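PDB 3CP7: alkaline serine protease AL20 from Nesterenkonia abyssinica, which cleaves peptide bonds as a secreted, trypsin-like (chymotrypsin-fold) alkaline serine protease that is thermostable. Local coordinates for the interface of chains A and B. Coordinates in Å, arbitrary orientation; residue numbers count along the deposited sequence, not the author numbering. Chains: chain A/B, alkaline serine protease AL20.

The interface of chains A and B. Residues chain A 79-81; chain B 75, 213, 217-218.
A:Glu81 meets the last residue of the partner chain, B:Asn218, at the two-fold A–B interface of the deposited dimer, which may or may not be the form the protease takes in solution. The start of helix 80-85 in A receives the C-terminal tail of B. Carboxylate oxygen OE1 of A:Glu81 takes a hydrogen bond from amide ND2 of B:Asn218 at 2.9 Å through its syn lone pair; OE1 lies in the amide plane of B:Asn218, while the carboxylate is turned 82° to that amide. A bend at chi2 (89°) folds the A:Glu81 chain back, bringing OE2 2.5 Å from the terminal OXT of B:Asn218; two unprotonated carboxylates would repel there, so a proton is probably shared, though none is seen. CB of A:Ala80 crowds the same terminus too closely, leaving its exact placing doubtful. With an alanine at A:Glu81, ND2 of B:Asn218 would probably be left without its acceptor and water 1 without one of its anchors. On the tight side, the phenol OH of B:Tyr213 accepts from backbone N of A:Ala80 at 2.9 Å, with that N in the ring plane at its edge; within chain B, CB of B:Asn218 backs this ring, 3.5 Å above one face, towards the rim. The flank at B:Glu75 is looser: its CG comes no nearer than 4.1 Å to CB of A:Ala80. Water 1, also bonded to the phenol OH of B:Tyr213, sits 2.7 Å from OE2 of A:Glu81.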
loop_
_atom_site.group_PDB
_atom_site.type_symbol
_atom_site.label_atom_id
_atom_site.label_comp_id
_atom_site.label_asym_id
_atom_site.label_seq_id
_atom_site.Cartn_x
_atom_site.Cartn_y
_atom_site.Cartn_z
ATOM N N SER A 79 1.646 -2.247 4.978
ATOM C CA SER A 79 0.327 -2.853 5.038
ATOM C C SER A 79 -0.710 -1.747 5.225
ATOM O O SER A 79 -0.401 -0.687 5.797
ATOM C CB SER A 79 0.230 -3.850 6.187
ATOM O OG SER A 79 0.099 -3.157 7.409
ATOM N N ALA A 80 -1.926 -1.984 4.731
ATOM C CA ALA A 80 -2.999 -1.007 4.863
ATOM C C ALA A 80 -3.395 -0.825 6.307
ATOM O O ALA A 80 -3.660 0.293 6.737
ATOM C CB ALA A 80 -4.191 -1.438 4.064
ATOM N N GLU A 81 -3.455 -1.919 7.054
ATOM C CA GLU A 81 -3.943 -1.834 8.430
ATOM C C GLU A 81 -2.931 -1.134 9.331
ATOM O O GLU A 81 -3.321 -0.409 10.253
ATOM C CB GLU A 81 -4.264 -3.220 8.973
ATOM C CG GLU A 81 -5.308 -3.993 8.165
ATOM C CD GLU A 81 -4.723 -4.833 7.030
ATOM O OE1 GLU A 81 -5.457 -5.718 6.518
ATOM O OE2 GLU A 81 -3.556 -4.626 6.645
ATOM N N GLU B 75 -9.723 1.744 5.462
ATOM C CA GLU B 75 -8.368 1.619 4.932
ATOM C C GLU B 75 -8.253 2.317 3.592
ATOM O O GLU B 75 -9.022 2.046 2.673
ATOM C CB GLU B 75 -7.948 0.154 4.776
ATOM C CG GLU B 75 -7.688 -0.582 6.086
ATOM C CD GLU B 75 -8.918 -1.313 6.604
ATOM O OE1 GLU B 75 -9.928 -1.418 5.870
ATOM O OE2 GLU B 75 -8.865 -1.774 7.770
ATOM N N TYR B 213 -5.230 -6.976 -3.274
ATOM C CA TYR B 213 -4.902 -6.691 -1.886
ATOM C C TYR B 213 -5.998 -5.865 -1.219
ATOM O O TYR B 213 -6.520 -6.243 -0.175
ATOM C CB TYR B 213 -3.558 -5.972 -1.832
ATOM C CG TYR B 213 -3.125 -5.586 -0.441
ATOM C CD1 TYR B 213 -3.000 -4.245 -0.087
ATOM C CD2 TYR B 213 -2.835 -6.561 0.520
ATOM C CE1 TYR B 213 -2.594 -3.883 1.189
ATOM C CE2 TYR B 213 -2.452 -6.204 1.798
ATOM C CZ TYR B 213 -2.337 -4.870 2.120
ATOM O OH TYR B 213 -1.951 -4.493 3.377
ATOM N N THR B 217 -8.920 -6.813 2.091
ATOM C CA THR B 217 -9.200 -6.003 3.237
ATOM C C THR B 217 -8.581 -4.617 3.472
ATOM O O THR B 217 -9.302 -3.729 3.946
ATOM C CB THR B 217 -10.049 -6.704 4.288
ATOM O OG1 THR B 217 -11.394 -6.443 3.923
ATOM C CG2 THR B 217 -9.799 -6.269 5.676
ATOM N N ASN B 218 -7.304 -4.366 3.168
ATOM C CA ASN B 218 -6.152 -5.210 3.457
ATOM C C ASN B 218 -5.002 -4.259 3.359
ATOM O O ASN B 218 -4.980 -3.446 2.423
ATOM C CB ASN B 218 -5.946 -6.336 2.463
ATOM C CG ASN B 218 -5.694 -7.670 3.117
ATOM O OD1 ASN B 218 -5.725 -8.699 2.428
ATOM N ND2 ASN B 218 -5.446 -7.684 4.434
ATOM O OXT ASN B 218 -4.102 -4.254 4.201
HETATM O O HOH W 1 -2.329 -6.389 5.030
#